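Local structure of tRNA-splicing endonuclease (Sulfolobus tokodaii, 2CV8) at residues G107-I119 against E124-N136. The protein probably cuts introns out of precursor tRNAs at both splice sites, leaving 2',3'-cyclic phosphate and 5'-hydroxyl ends. Residues are numbered along the deposited sequence; the frame is centred on the assembly and turned at random.
Sequences GIKYGADFAVYTI and EHAPYLVIALDEN
Tyr117 lies with one ring face against the pyrrolidine of Pro127, a CH-pi contact in which Pro127 CB stands 3.9 Å from the ring centroid and 24° off the normal. The first torsion of Tyr117 (chi1 -64°) sets CG anti to the carbonyl carbon, which brings the ring over to Pro127. Leu129, paired with Ala115 as a non-hydrogen-bonded pair, brings CD2 to within 3.5 Å of Tyr110 CB, the two side chains crossing at about a right angle. On the opposite face, Val116 CG2 and Val130 CG2 meet at 3.5 Å.

The backbone beneath is an antiparallel hairpin. Phe114 pairs with Val130 and Val116 with Tyr128 as hydrogen-bonded pairs, and the bond from Phe114 N to Val130 O is nearly straight at 170°. Val130 O also takes a weak bond from Asp113 N, so Asp113 and Phe114 together face Val130 in a classic beta bulge. From within the bulge, Asp113 OD2 accepts a hydrogen bond from Ala132 N (2.8 Å) through its anti lone pair, and the same oxygen forms a salt bridge with Arg86, which also bonds to Ala132 O. Helix 87-99 packs over the Phe114 and Val116 face through Val93 and Leu97. Toward the loop end a water links Thr118 N and Ala126 O.

Tyr117, His125 and Lys156 are the predicted catalytic residues of the endonuclease; the hairpin carries the first two, while Tyr110 and Pro127 both touch Lys156. With alanine in place of Tyr117 the phenol is gone, and Pro127 CB would probably lose its aromatic partner, opening a gap beside the predicted site. The CH-pi contact with Pro127 helps to place the tyrosine ring, consistent with a hairpin that presents catalytic groups for RNA cleavage.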
# COMPACT_ATOMS: atom_id res chain seq x y z
N GLY B 107 9.40 -7.31 12.83
CA GLY B 107 8.96 -5.93 12.72
C GLY B 107 7.66 -5.70 13.47
O GLY B 107 7.00 -4.67 13.29
N ILE B 108 7.29 -6.65 14.33
CA ILE B 108 6.05 -6.56 15.09
C ILE B 108 5.97 -5.36 16.04
O ILE B 108 4.92 -4.71 16.14
CB ILE B 108 5.79 -7.87 15.85
CG1 ILE B 108 5.69 -9.01 14.84
CG2 ILE B 108 4.47 -7.78 16.62
CD1 ILE B 108 5.42 -10.35 15.46
N LYS B 109 7.06 -5.05 16.73
CA LYS B 109 7.09 -3.90 17.64
C LYS B 109 6.58 -2.68 16.88
O LYS B 109 5.96 -1.79 17.45
CB LYS B 109 8.51 -3.60 18.12
CG LYS B 109 9.23 -4.73 18.85
CD LYS B 109 10.71 -4.38 19.05
CE LYS B 109 11.48 -5.57 19.63
NZ LYS B 109 12.96 -5.34 19.63
N TYR B 110 6.86 -2.66 15.58
CA TYR B 110 6.47 -1.54 14.74
C TYR B 110 5.20 -1.78 13.96
O TYR B 110 4.79 -0.95 13.16
CB TYR B 110 7.61 -1.20 13.77
CG TYR B 110 8.96 -1.13 14.44
CD1 TYR B 110 9.74 -2.27 14.61
CD2 TYR B 110 9.45 0.08 14.92
CE1 TYR B 110 10.99 -2.21 15.24
CE2 TYR B 110 10.69 0.16 15.56
CZ TYR B 110 11.45 -0.99 15.71
OH TYR B 110 12.67 -0.90 16.34
N GLY B 111 4.56 -2.93 14.19
CA GLY B 111 3.33 -3.22 13.48
C GLY B 111 3.56 -3.60 12.03
O GLY B 111 2.89 -3.10 11.13
N ALA B 112 4.53 -4.47 11.82
CA ALA B 112 4.87 -4.95 10.49
C ALA B 112 5.48 -6.33 10.65
O ALA B 112 5.72 -6.78 11.77
CB ALA B 112 5.88 -4.01 9.84
N ASP B 113 5.73 -7.02 9.54
CA ASP B 113 6.31 -8.35 9.60
C ASP B 113 7.81 -8.29 9.87
O ASP B 113 8.31 -8.99 10.75
CB ASP B 113 6.06 -9.11 8.30
CG ASP B 113 4.59 -9.40 8.08
OD1 ASP B 113 3.95 -9.92 9.02
OD2 ASP B 113 4.09 -9.11 6.97
N PHE B 114 8.51 -7.45 9.13
CA PHE B 114 9.95 -7.36 9.31
C PHE B 114 10.51 -5.96 9.49
O PHE B 114 9.88 -4.97 9.11
CB PHE B 114 10.65 -8.00 8.10
CG PHE B 114 10.18 -9.38 7.78
CD1 PHE B 114 9.56 -9.64 6.55
CD2 PHE B 114 10.35 -10.42 8.69
CE1 PHE B 114 9.12 -10.94 6.23
CE2 PHE B 114 9.92 -11.72 8.39
CZ PHE B 114 9.31 -11.98 7.16
N ALA B 115 11.69 -5.91 10.10
CA ALA B 115 12.43 -4.67 10.31
C ALA B 115 13.74 -4.94 9.57
O ALA B 115 14.64 -5.58 10.09
CB ALA B 115 12.69 -4.45 11.77
N VAL B 116 13.82 -4.47 8.33
CA VAL B 116 14.99 -4.70 7.50
C VAL B 116 16.06 -3.63 7.68
O VAL B 116 15.76 -2.43 7.69
CB VAL B 116 14.58 -4.77 6.02
CG1 VAL B 116 15.73 -5.23 5.18
CG2 VAL B 116 13.40 -5.72 5.86
N TYR B 117 17.31 -4.07 7.83
CA TYR B 117 18.46 -3.19 8.03
C TYR B 117 19.58 -3.35 7.00
O TYR B 117 19.88 -4.47 6.56
CB TYR B 117 19.13 -3.45 9.38
CG TYR B 117 18.29 -3.17 10.60
CD1 TYR B 117 17.23 -4.00 10.96
CD2 TYR B 117 18.57 -2.07 11.40
CE1 TYR B 117 16.46 -3.73 12.09
CE2 TYR B 117 17.81 -1.79 12.53
CZ TYR B 117 16.75 -2.62 12.86
OH TYR B 117 15.97 -2.33 13.94
N THR B 118 20.25 -2.25 6.67
CA THR B 118 21.41 -2.30 5.77
C THR B 118 22.60 -2.07 6.70
O THR B 118 22.69 -1.02 7.33
CB THR B 118 21.41 -1.17 4.71
OG1 THR B 118 20.51 -1.50 3.65
CG2 THR B 118 22.82 -0.99 4.13
N ILE B 119 23.49 -3.04 6.82
CA ILE B 119 24.65 -2.89 7.70
C ILE B 119 25.94 -3.30 7.01
O ILE B 119 25.93 -3.91 5.94
CB ILE B 119 24.50 -3.73 9.02
CG1 ILE B 119 23.99 -5.13 8.70
CG2 ILE B 119 23.53 -3.04 9.99
CD1 ILE B 119 24.93 -5.99 7.86
N GLU B 124 25.65 1.22 10.41
CA GLU B 124 24.31 0.91 10.87
C GLU B 124 23.36 1.90 10.22
O GLU B 124 23.68 3.09 10.11
CB GLU B 124 24.24 1.06 12.40
CG GLU B 124 22.98 0.50 13.03
CD GLU B 124 22.93 -1.01 12.97
OE1 GLU B 124 23.83 -1.65 13.55
OE2 GLU B 124 21.99 -1.56 12.34
N HIS B 125 22.19 1.43 9.79
CA HIS B 125 21.21 2.31 9.15
C HIS B 125 19.83 2.19 9.80
O HIS B 125 19.59 1.30 10.63
CB HIS B 125 21.09 1.97 7.65
CG HIS B 125 22.35 2.21 6.87
ND1 HIS B 125 22.46 1.88 5.54
CD2 HIS B 125 23.54 2.74 7.22
CE1 HIS B 125 23.67 2.20 5.11
NE2 HIS B 125 24.34 2.72 6.11
N ALA B 126 18.93 3.10 9.44
CA ALA B 126 17.57 3.09 9.97
C ALA B 126 16.86 1.88 9.37
O ALA B 126 17.13 1.50 8.23
CB ALA B 126 16.84 4.37 9.61
N PRO B 127 15.93 1.28 10.12
CA PRO B 127 15.14 0.10 9.76
C PRO B 127 13.99 0.32 8.79
O PRO B 127 13.14 1.17 9.02
CB PRO B 127 14.62 -0.40 11.11
CG PRO B 127 15.38 0.40 12.14
CD PRO B 127 15.61 1.71 11.48
N TYR B 128 13.97 -0.45 7.71
CA TYR B 128 12.87 -0.36 6.75
C TYR B 128 11.86 -1.38 7.25
O TYR B 128 12.22 -2.49 7.60
CB TYR B 128 13.34 -0.72 5.34
CG TYR B 128 14.30 0.28 4.77
CD1 TYR B 128 15.68 0.08 4.84
CD2 TYR B 128 13.84 1.49 4.25
CE1 TYR B 128 16.57 1.06 4.40
CE2 TYR B 128 14.72 2.48 3.81
CZ TYR B 128 16.09 2.26 3.90
OH TYR B 128 16.96 3.24 3.48
N LEU B 129 10.60 -0.99 7.29
CA LEU B 129 9.55 -1.89 7.74
C LEU B 129 8.88 -2.53 6.54
O LEU B 129 8.44 -1.85 5.61
CB LEU B 129 8.52 -1.11 8.56
CG LEU B 129 8.73 -1.07 10.07
CD1 LEU B 129 10.21 -1.13 10.43
CD2 LEU B 129 8.09 0.18 10.61
N VAL B 130 8.79 -3.86 6.56
CA VAL B 130 8.18 -4.57 5.46
C VAL B 130 7.02 -5.44 5.91
O VAL B 130 7.06 -6.05 6.98
CB VAL B 130 9.22 -5.50 4.72
CG1 VAL B 130 8.58 -6.15 3.51
CG2 VAL B 130 10.45 -4.72 4.30
N ILE B 131 5.99 -5.48 5.09
CA ILE B 131 4.83 -6.30 5.35
C ILE B 131 4.66 -7.21 4.15
O ILE B 131 4.43 -6.74 3.04
CB ILE B 131 3.57 -5.44 5.53
CG1 ILE B 131 3.56 -4.84 6.94
CG2 ILE B 131 2.33 -6.26 5.23
CD1 ILE B 131 2.49 -3.83 7.18
N ALA B 132 4.81 -8.51 4.38
CA ALA B 132 4.69 -9.49 3.31
C ALA B 132 3.23 -9.72 2.93
O ALA B 132 2.34 -9.77 3.78
CB ALA B 132 5.33 -10.80 3.74
N LEU B 133 2.99 -9.87 1.63
CA LEU B 133 1.65 -10.07 1.13
C LEU B 133 1.59 -11.06 -0.03
O LEU B 133 2.54 -11.23 -0.78
CB LEU B 133 1.06 -8.73 0.69
CG LEU B 133 -0.27 -8.36 1.34
CD1 LEU B 133 -0.19 -8.52 2.86
CD2 LEU B 133 -0.61 -6.95 0.95
N ASP B 134 0.43 -11.71 -0.13
CA ASP B 134 0.16 -12.67 -1.18
C ASP B 134 -0.47 -11.81 -2.27
O ASP B 134 -1.50 -11.17 -2.07
CB ASP B 134 -0.78 -13.73 -0.61
CG ASP B 134 -1.44 -14.59 -1.66
OD1 ASP B 134 -0.92 -14.70 -2.80
OD2 ASP B 134 -2.48 -15.19 -1.33
N GLU B 135 0.22 -11.72 -3.41
CA GLU B 135 -0.24 -10.88 -4.52
C GLU B 135 -1.74 -10.93 -4.77
O GLU B 135 -2.35 -9.92 -5.12
CB GLU B 135 0.50 -11.24 -5.80
CG GLU B 135 0.26 -12.66 -6.30
CD GLU B 135 1.06 -13.00 -7.56
OE1 GLU B 135 0.99 -14.16 -8.00
OE2 GLU B 135 1.75 -12.10 -8.09
N ASN B 136 -2.34 -12.09 -4.56
CA ASN B 136 -3.76 -12.25 -4.81
C ASN B 136 -4.68 -11.88 -3.66
O ASN B 136 -5.80 -11.42 -3.88
CB ASN B 136 -4.01 -13.69 -5.25
CG ASN B 136 -2.98 -14.16 -6.25
OD1 ASN B 136 -2.84 -13.56 -7.33
ND2 ASN B 136 -2.24 -15.20 -5.89
O HOH W 1 18.68 0.58 6.51